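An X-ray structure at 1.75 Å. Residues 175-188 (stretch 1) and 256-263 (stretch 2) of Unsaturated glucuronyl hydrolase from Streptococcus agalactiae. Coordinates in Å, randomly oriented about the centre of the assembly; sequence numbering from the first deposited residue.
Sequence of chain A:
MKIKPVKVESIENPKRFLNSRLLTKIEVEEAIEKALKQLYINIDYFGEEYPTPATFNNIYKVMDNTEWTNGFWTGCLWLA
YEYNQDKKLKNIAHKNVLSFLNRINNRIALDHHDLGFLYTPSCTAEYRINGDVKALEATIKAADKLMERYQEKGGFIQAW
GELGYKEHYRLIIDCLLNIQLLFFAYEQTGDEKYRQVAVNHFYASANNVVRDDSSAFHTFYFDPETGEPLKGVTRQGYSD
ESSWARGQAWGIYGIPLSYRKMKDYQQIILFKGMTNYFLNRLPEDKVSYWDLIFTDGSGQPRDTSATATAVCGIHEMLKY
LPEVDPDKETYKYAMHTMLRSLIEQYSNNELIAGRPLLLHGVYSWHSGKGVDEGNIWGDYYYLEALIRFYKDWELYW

Stretch 1 175-188: CLLNIQLLFFAYEQ
Stretch 2 256-263: PLSYRKMK

The most unusual feature of this contact is one lysine that serves two partners of opposite character. Lys 261 lays its CB over the face of the Phe 183 ring, 3.6 Å from the ring centroid and 10° off the normal, then carries its charge onward to Glu 187, where Lys 261 NZ donates a 2.7 Å hydrogen bond to Glu 187 OE2 within a salt bridge. Rotamers m, m, t, t fold the chain at its base and extend it beyond; Glu 187 answers with chi1 m and chi2 t. The base of the aliphatic chain packs on the ring while the rest runs on to the carboxylate, and the ion pair sits where Glu 187 is exposed.

The frame is two helices, one running on through Gln 188 and the other entering before Pro 256, kinked there where its N lacks a bond to the preceding turn. They run nearly parallel at 23° with axes 10.4 Å apart at closest approach. In register, Gln 180 CA lies 6.9 Å from Ser 258 CA, and Phe 183 CA lies 7.1 Å from Lys 261 CA. A weakly bonded helical segment, about 175-178, precedes the first helix; Lys 263 is the first residue to leave helical phi/psi, with positive phi (52/44). Together the stretches bury 433 Å².

Phe 183 (chi1 -75°, chi2 125°) points toward the partner, and its CZ lies 3.8 Å from Met 262 CG, an apolar contact oblique to the ring. At the other end, Leu 177 (m, m) starts away but brings CD1 to 3.6 Å from Leu 257 CD1; Leu 257 is m, t.

Between these apolar contacts sits buried Gln 180 (m, m), pointing toward the second helix, its CD 3.6 Å from Leu 257 CB. The orientation of its amide is uncertain. Ser 258 (m), its CA-to-CB bond sideways, is buried beside it, with Ser 258 OG 3.6 Å from Ile 179 CD1. Arg 260 (m, t, m) curls back along its own helix, Arg 260 NE donating to Leu 257 O at 2.8 Å, and the edge of its guanidinium lies beside the Gln 180 side chain.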

# COMPACT_ATOMS: atom_id res chain seq x y z
N CYS A 175 -6.65 4.81 3.58
CA CYS A 175 -6.16 5.70 4.64
C CYS A 175 -5.45 4.91 5.75
O CYS A 175 -4.68 5.48 6.52
CB CYS A 175 -7.28 6.57 5.21
SG CYS A 175 -6.66 8.03 6.08
N LEU A 176 -5.71 3.60 5.83
CA LEU A 176 -4.98 2.72 6.74
C LEU A 176 -3.46 2.80 6.54
O LEU A 176 -2.70 2.68 7.50
CB LEU A 176 -5.45 1.27 6.60
CG LEU A 176 -6.85 0.94 7.15
CD1 LEU A 176 -7.14 -0.53 6.95
CD2 LEU A 176 -6.97 1.31 8.63
N LEU A 177 -3.04 2.99 5.29
CA LEU A 177 -1.60 3.14 4.99
C LEU A 177 -1.08 4.53 5.33
O LEU A 177 0.13 4.72 5.54
CB LEU A 177 -1.32 2.85 3.51
CG LEU A 177 -1.04 1.42 3.03
CD1 LEU A 177 0.37 0.99 3.39
CD2 LEU A 177 -2.09 0.42 3.53
N ASN A 178 -1.99 5.51 5.37
CA ASN A 178 -1.62 6.90 5.58
C ASN A 178 -1.52 7.33 7.05
O ASN A 178 -0.88 8.33 7.36
CB ASN A 178 -2.57 7.81 4.78
CG ASN A 178 -2.31 7.71 3.29
OD1 ASN A 178 -1.45 8.39 2.75
ND2 ASN A 178 -3.05 6.83 2.61
N ILE A 179 -2.12 6.55 7.94
CA ILE A 179 -2.01 6.84 9.38
C ILE A 179 -0.64 6.43 9.95
O ILE A 179 -0.30 6.79 11.07
CB ILE A 179 -3.17 6.23 10.22
CG1 ILE A 179 -3.14 4.69 10.20
CG2 ILE A 179 -4.53 6.77 9.74
CD1 ILE A 179 -4.14 4.01 11.16
N GLN A 180 0.14 5.69 9.18
CA GLN A 180 1.48 5.31 9.63
C GLN A 180 2.33 6.57 9.84
O GLN A 180 3.12 6.66 10.79
CB GLN A 180 2.14 4.32 8.66
CG GLN A 180 1.29 3.07 8.36
CD GLN A 180 0.62 2.44 9.59
OE1 GLN A 180 -0.58 2.17 9.59
NE2 GLN A 180 1.40 2.21 10.63
N LEU A 181 2.11 7.55 8.96
CA LEU A 181 2.71 8.88 9.07
C LEU A 181 2.44 9.50 10.44
O LEU A 181 3.32 10.13 11.04
CB LEU A 181 2.17 9.78 7.95
CG LEU A 181 2.49 11.28 7.95
CD1 LEU A 181 3.99 11.50 7.87
CD2 LEU A 181 1.77 11.95 6.79
N LEU A 182 1.22 9.31 10.93
CA LEU A 182 0.82 9.85 12.23
C LEU A 182 1.48 9.13 13.40
O LEU A 182 1.88 9.77 14.38
CB LEU A 182 -0.70 9.87 12.39
CG LEU A 182 -1.43 10.66 11.30
CD1 LEU A 182 -2.92 10.63 11.56
CD2 LEU A 182 -0.92 12.11 11.21
N PHE A 183 1.62 7.80 13.31
CA PHE A 183 2.35 7.05 14.32
C PHE A 183 3.82 7.49 14.37
O PHE A 183 4.40 7.56 15.46
CB PHE A 183 2.27 5.54 14.09
CG PHE A 183 0.93 4.92 14.45
CD1 PHE A 183 0.21 4.19 13.51
CD2 PHE A 183 0.40 5.06 15.74
CE1 PHE A 183 -1.02 3.60 13.84
CE2 PHE A 183 -0.83 4.49 16.07
CZ PHE A 183 -1.54 3.75 15.12
N PHE A 184 4.40 7.78 13.21
CA PHE A 184 5.78 8.30 13.14
C PHE A 184 5.88 9.66 13.83
O PHE A 184 6.78 9.89 14.65
CB PHE A 184 6.27 8.39 11.69
CG PHE A 184 7.63 9.03 11.56
CD1 PHE A 184 8.78 8.28 11.73
CD2 PHE A 184 7.75 10.39 11.28
CE1 PHE A 184 10.05 8.87 11.62
CE2 PHE A 184 9.01 10.99 11.16
CZ PHE A 184 10.15 10.22 11.32
N ALA A 185 4.95 10.56 13.50
CA ALA A 185 4.94 11.89 14.11
C ALA A 185 4.80 11.81 15.63
O ALA A 185 5.45 12.57 16.35
CB ALA A 185 3.83 12.75 13.52
N TYR A 186 3.99 10.87 16.11
CA TYR A 186 3.87 10.63 17.54
C TYR A 186 5.21 10.24 18.16
O TYR A 186 5.62 10.78 19.19
CB TYR A 186 2.82 9.55 17.85
CG TYR A 186 2.94 9.04 19.27
CD1 TYR A 186 2.59 9.84 20.36
CD2 TYR A 186 3.42 7.75 19.52
CE1 TYR A 186 2.71 9.37 21.66
CE2 TYR A 186 3.55 7.28 20.81
CZ TYR A 186 3.19 8.09 21.88
OH TYR A 186 3.32 7.61 23.16
N GLU A 187 5.90 9.29 17.52
CA GLU A 187 7.18 8.78 18.02
C GLU A 187 8.25 9.87 18.07
O GLU A 187 9.07 9.91 18.99
CB GLU A 187 7.65 7.59 17.19
CG GLU A 187 6.78 6.35 17.40
CD GLU A 187 7.09 5.23 16.43
OE1 GLU A 187 7.87 5.44 15.47
OE2 GLU A 187 6.55 4.12 16.62
N GLN A 188 8.23 10.76 17.08
CA GLN A 188 9.24 11.82 16.96
C GLN A 188 9.01 13.00 17.91
O GLN A 188 9.97 13.60 18.41
CB GLN A 188 9.33 12.33 15.52
CG GLN A 188 9.81 11.28 14.52
CD GLN A 188 11.19 10.73 14.86
OE1 GLN A 188 12.12 11.48 15.12
NE2 GLN A 188 11.31 9.40 14.85
N PRO A 256 -1.53 -5.06 9.73
CA PRO A 256 -0.26 -5.33 10.45
C PRO A 256 0.60 -4.08 10.69
O PRO A 256 1.25 -3.99 11.74
CB PRO A 256 0.45 -6.36 9.57
CG PRO A 256 -0.20 -6.25 8.22
CD PRO A 256 -1.63 -5.86 8.50
N LEU A 257 0.58 -3.13 9.76
CA LEU A 257 1.33 -1.89 9.96
C LEU A 257 0.86 -1.17 11.22
O LEU A 257 1.66 -0.75 12.06
CB LEU A 257 1.23 -0.97 8.74
CG LEU A 257 2.04 -1.37 7.51
CD1 LEU A 257 1.71 -0.45 6.35
CD2 LEU A 257 3.54 -1.32 7.80
N SER A 258 -0.46 -1.06 11.39
CA SER A 258 -1.03 -0.44 12.58
C SER A 258 -0.82 -1.29 13.83
O SER A 258 -0.62 -0.74 14.93
CB SER A 258 -2.52 -0.18 12.38
OG SER A 258 -2.71 0.68 11.28
N TYR A 259 -0.86 -2.60 13.66
CA TYR A 259 -0.62 -3.53 14.78
C TYR A 259 0.74 -3.27 15.44
O TYR A 259 0.86 -3.35 16.67
CB TYR A 259 -0.74 -4.98 14.33
CG TYR A 259 -0.36 -5.96 15.42
CD1 TYR A 259 -1.29 -6.34 16.40
CD2 TYR A 259 0.93 -6.49 15.50
CE1 TYR A 259 -0.94 -7.23 17.41
CE2 TYR A 259 1.29 -7.37 16.51
CZ TYR A 259 0.35 -7.74 17.47
OH TYR A 259 0.72 -8.61 18.47
N ARG A 260 1.76 -2.97 14.64
CA ARG A 260 3.09 -2.64 15.20
C ARG A 260 2.96 -1.63 16.33
O ARG A 260 3.65 -1.73 17.34
CB ARG A 260 3.99 -1.99 14.15
CG ARG A 260 4.33 -2.81 12.94
CD ARG A 260 5.16 -1.95 11.99
NE ARG A 260 4.42 -0.77 11.54
CZ ARG A 260 4.97 0.36 11.10
NH1 ARG A 260 6.29 0.49 11.04
NH2 ARG A 260 4.20 1.37 10.72
N LYS A 261 2.08 -0.66 16.12
CA LYS A 261 2.01 0.52 16.96
C LYS A 261 0.90 0.44 18.01
O LYS A 261 0.82 1.29 18.91
CB LYS A 261 1.81 1.76 16.08
CG LYS A 261 2.81 1.87 14.94
CD LYS A 261 4.25 1.93 15.45
CE LYS A 261 5.25 2.02 14.30
NZ LYS A 261 6.64 2.04 14.85
N MET A 262 0.05 -0.57 17.90
CA MET A 262 -1.13 -0.67 18.75
C MET A 262 -1.15 -1.96 19.56
O MET A 262 -1.65 -1.98 20.69
CB MET A 262 -2.41 -0.55 17.90
CG MET A 262 -2.56 0.81 17.27
SD MET A 262 -3.90 0.91 16.08
CE MET A 262 -5.32 0.60 17.13
N LYS A 263 -0.61 -3.02 18.97
CA LYS A 263 -0.48 -4.33 19.62
C LYS A 263 -1.80 -4.83 20.21
O LYS A 263 -1.85 -5.34 21.34
CB LYS A 263 0.64 -4.30 20.67
CG LYS A 263 2.04 -4.14 20.05
CD LYS A 263 2.31 -5.26 19.04
CE LYS A 263 3.71 -5.22 18.47
NZ LYS A 263 4.59 -6.23 19.14